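Local structure of catalase (Pseudomonas syringae, 1M7S) at the interface of chains A and B. The protein decomposes hydrogen peroxide into water and oxygen with a haem cofactor, protecting the cell from peroxide damage. Residues are numbered along the deposited sequence; one frame, centred on the assembly and turned at random. Chains: chain A/B, Catalase.

Contact 1: the interface of chains A and B. Residues chain A 7-8, 36, 40; chain B 312, 337, 345, 360.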
# COMPACT_ATOMS: atom_id res chain seq x y z
N ASP A 7 10.59 19.64 0.52
CA ASP A 7 11.25 18.37 0.88
C ASP A 7 12.57 18.13 0.15
O ASP A 7 13.42 17.34 0.63
CB ASP A 7 10.21 17.25 0.66
CG ASP A 7 9.03 17.27 1.64
OD1 ASP A 7 9.06 17.93 2.71
OD2 ASP A 7 8.03 16.51 1.39
N ASN A 8 12.87 18.80 -0.97
CA ASN A 8 14.19 18.75 -1.61
C ASN A 8 15.17 19.80 -1.05
O ASN A 8 16.26 19.97 -1.66
CB ASN A 8 14.11 19.02 -3.11
CG ASN A 8 13.81 20.48 -3.45
OD1 ASN A 8 13.20 21.20 -2.65
ND2 ASN A 8 14.23 20.92 -4.66
N GLN A 36 3.13 19.85 -3.19
CA GLN A 36 3.82 18.97 -2.26
C GLN A 36 3.16 18.93 -0.90
O GLN A 36 3.06 17.88 -0.29
CB GLN A 36 5.29 19.40 -2.07
CG GLN A 36 6.05 18.34 -1.24
CD GLN A 36 7.56 18.65 -1.36
OE1 GLN A 36 8.03 19.53 -0.64
NE2 GLN A 36 8.23 17.92 -2.25
N ARG A 40 1.62 15.49 0.69
CA ARG A 40 2.07 14.92 1.94
C ARG A 40 0.91 14.85 2.93
O ARG A 40 0.73 13.87 3.66
CB ARG A 40 3.19 15.80 2.60
CG ARG A 40 4.55 15.58 1.89
CD ARG A 40 5.04 14.14 1.96
NE ARG A 40 5.24 13.68 3.32
CZ ARG A 40 6.26 13.90 4.14
NH1 ARG A 40 6.22 13.39 5.39
NH2 ARG A 40 7.30 14.63 3.80
N ASN B 312 11.57 19.00 -8.64
CA ASN B 312 12.68 19.26 -7.72
C ASN B 312 13.51 20.40 -8.36
O ASN B 312 14.43 20.17 -9.11
CB ASN B 312 13.59 18.05 -7.49
CG ASN B 312 13.00 16.99 -6.58
OD1 ASN B 312 12.20 17.37 -5.72
ND2 ASN B 312 13.25 15.70 -6.79
N MET B 337 5.02 9.40 -4.96
CA MET B 337 4.23 9.19 -3.74
C MET B 337 3.68 7.77 -3.68
O MET B 337 3.47 7.19 -2.58
CB MET B 337 3.01 10.15 -3.78
CG MET B 337 3.58 11.57 -3.56
SD MET B 337 3.65 11.96 -1.80
CE MET B 337 4.62 13.48 -1.90
N LEU B 345 11.02 10.89 -0.25
CA LEU B 345 12.09 11.88 -0.39
C LEU B 345 13.00 11.94 0.81
O LEU B 345 14.05 12.60 0.79
CB LEU B 345 11.56 13.24 -0.82
CG LEU B 345 10.79 13.30 -2.13
CD1 LEU B 345 10.56 14.77 -2.58
CD2 LEU B 345 11.48 12.58 -3.27
N ASN B 360 5.53 19.21 6.95
CA ASN B 360 5.12 17.93 6.37
C ASN B 360 5.39 16.85 7.41
O ASN B 360 6.41 16.90 8.07
CB ASN B 360 5.84 17.57 5.07
CG ASN B 360 5.61 18.65 4.01
OD1 ASN B 360 4.63 19.37 4.04
ND2 ASN B 360 6.45 18.85 3.01
O HOH W 1 6.49 21.15 0.91
O HOH W 2 10.78 19.11 -3.51
O HOH W 3 13.52 15.38 2.11
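B:Met337 touches A:Arg40 at the apolar centre of this patch, where the N-terminal arm and helix 32-41 of chain A lie against helix 323-339 and the 3-10 turn 344-346 of chain B. The terminal methyl CE of B:Met337 meets the methylene CD of A:Arg40 at 3.9 Å, the two side chains crossing at about a right angle. B:Leu345 uses one branch, CD1, which sits at the amide nitrogen NE2 of A:Gln36 (3.9 Å) and beside CB of A:Asp7. Next outward, B:Asn360 packs across A:Arg40: its CB rests over one face of the guanidinium, toward the rim, 3.5 Å from NH2. The bends of A:Arg40 at chi2 and chi3 (-61° and -60°) fold the guanidinium back beside A:Asp7, whose carboxylate lies at its edge. There NH2 forms a salt bridge within the chain to OD2 of A:Asp7 (3.1 Å). The other carboxylate oxygen, OD1, accepts a hydrogen bond from the amide ND2 of B:Asn360 at 2.8 Å; the bond is fairly straight but reaches OD1 from above the carboxylate plane, and the two flat groups stand 89° apart. The carboxylate of A:Asp7 thus bridges A:Arg40 of helix 32-41 and B:Asn360 of the partner. Its backbone N donates a hydrogen bond to OE1 of A:Gln36, which would steady the arm on the helix. At the rim, A:Asn8 and B:Asn312 run antiparallel alongside one another, their amide planes close to parallel. One water joins OE1 of A:Gln36 to ND2 of B:Asn360, and another lies 3.1 Å from both NE2 of A:Gln36 and OD1 of B:Asn312.

Contact 2: the interface of chains A and B. Residues chain A 305, 340, 347, 364-365; chain B 340, 343, 364-365.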
# COMPACT_ATOMS: atom_id res chain seq x y z
N GLN A 305 3.47 4.11 15.69
CA GLN A 305 4.28 3.16 14.95
C GLN A 305 4.93 2.03 15.74
O GLN A 305 5.47 1.11 15.07
CB GLN A 305 5.34 3.89 14.13
CG GLN A 305 4.80 4.80 13.04
CD GLN A 305 5.90 5.39 12.18
OE1 GLN A 305 5.73 5.38 10.96
NE2 GLN A 305 7.02 5.87 12.77
N LEU A 340 2.39 -1.29 9.16
CA LEU A 340 3.64 -0.56 9.04
C LEU A 340 4.29 -0.81 7.69
O LEU A 340 4.46 0.15 6.92
CB LEU A 340 4.60 -0.89 10.18
CG LEU A 340 4.00 -0.58 11.57
CD1 LEU A 340 4.86 -1.19 12.68
CD2 LEU A 340 3.82 0.88 11.79
N LEU A 347 12.14 0.96 11.96
CA LEU A 347 11.81 2.30 12.43
C LEU A 347 12.49 2.53 13.76
O LEU A 347 12.61 1.60 14.55
CB LEU A 347 10.28 2.51 12.60
CG LEU A 347 9.45 2.33 11.32
CD1 LEU A 347 7.93 2.42 11.62
CD2 LEU A 347 9.77 3.45 10.28
N ALA A 364 9.44 -1.90 0.59
CA ALA A 364 9.16 -0.47 0.48
C ALA A 364 9.90 0.35 1.52
O ALA A 364 9.99 0.03 2.71
CB ALA A 364 7.63 -0.24 0.60
N LEU A 365 10.49 1.49 1.09
CA LEU A 365 11.18 2.46 1.89
C LEU A 365 12.33 1.86 2.71
O LEU A 365 12.42 1.95 3.93
CB LEU A 365 10.27 3.32 2.82
CG LEU A 365 9.12 3.96 2.02
CD1 LEU A 365 7.93 4.29 2.90
CD2 LEU A 365 9.59 5.22 1.27
N LEU B 340 7.03 4.89 -4.18
CA LEU B 340 7.90 4.86 -3.00
C LEU B 340 7.04 5.07 -1.74
O LEU B 340 7.02 4.17 -0.89
CB LEU B 340 9.00 5.91 -3.05
CG LEU B 340 9.84 5.89 -4.34
CD1 LEU B 340 10.74 7.13 -4.39
CD2 LEU B 340 10.71 4.62 -4.39
N ASN B 343 6.96 9.12 2.32
CA ASN B 343 8.28 9.44 2.86
C ASN B 343 9.43 9.10 1.91
O ASN B 343 10.58 9.12 2.36
CB ASN B 343 8.39 8.80 4.23
CG ASN B 343 7.53 9.51 5.25
OD1 ASN B 343 7.78 10.72 5.43
ND2 ASN B 343 6.64 8.86 6.01
N ALA B 364 3.37 6.76 6.02
CA ALA B 364 3.94 5.42 6.25
C ALA B 364 5.47 5.42 6.40
O ALA B 364 6.14 6.05 5.59
CB ALA B 364 3.53 4.48 5.14
N LEU B 365 5.86 4.66 7.43
CA LEU B 365 7.30 4.47 7.72
C LEU B 365 8.03 5.78 7.90
O LEU B 365 9.07 6.08 7.27
CB LEU B 365 7.98 3.60 6.68
CG LEU B 365 7.44 2.15 6.58
CD1 LEU B 365 8.22 1.43 5.49
CD2 LEU B 365 7.58 1.38 7.87
O HOH W 4 4.30 3.39 9.29
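A:Leu365 and B:Leu365 meet each other at the two-fold centre of this subunit interface of a clade 1 catalase, a haem enzyme whose deposited assembly is a tetramer. The side chains cross at a slant, with CD1 of A:Leu365 against CB of B:Leu365 at 3.8 Å and the reverse pairing, CD1 of B:Leu365 to CB of A:Leu365, at 3.9 Å. Each leucine divides its branches in the same way. CD2 of A:Leu365 approaches the backbone carbonyl O of B:Leu340 at 3.5 Å and its CD1 lies near O of B:Ala364; B:Leu365 treats A:Leu340 and A:Ala364 likewise. In both copies chi1 sets CG anti to the carbonyl carbon (-52° in A:Leu365, -62° in B:Leu365), and a roughly trans chi2 then turns the methyls towards these carbonyls. A:Leu347 crosses B:Leu365 at about a right angle; its CD2 reaches the backbone at CA (3.7 Å), while its CD1 lies near the CD2 methyl of B:Leu365.

Farther out, polar groups would help to hold the loop that carries the leucine. The amide ND2 of B:Asn343 donates an almost linear bond to O of B:Ala364 (2.9 Å), linking two loops of chain B; the oxygen lies in the amide plane of the asparagine, yet the donor stands well above the carbonyl plane. A water takes up the backbone N of B:Leu365 at 2.7 Å and links it across the interface to OE1 of A:Gln305, at the end of an extended side chain.

Contact 1 and contact 2 belong to one two-fold interface, their C-alpha centres about 14 Å apart. They have no residue in common but draw on neighbouring stretches of chain B: contact 1 takes the end of helix 323-339, the turn 344-346 and residue 360, contact 2 residues between helix and turn and the loop at 364-365. Contact 2 straddles the symmetry axis, whereas contact 1 lies to one side and recurs with the chains exchanged. Contact 2 is nearer the active-site A:His52, about 19 Å against 29 Å. Both patches may help to hold chains A and B together in the deposited tetramer; neither contains the annotated active-site residues.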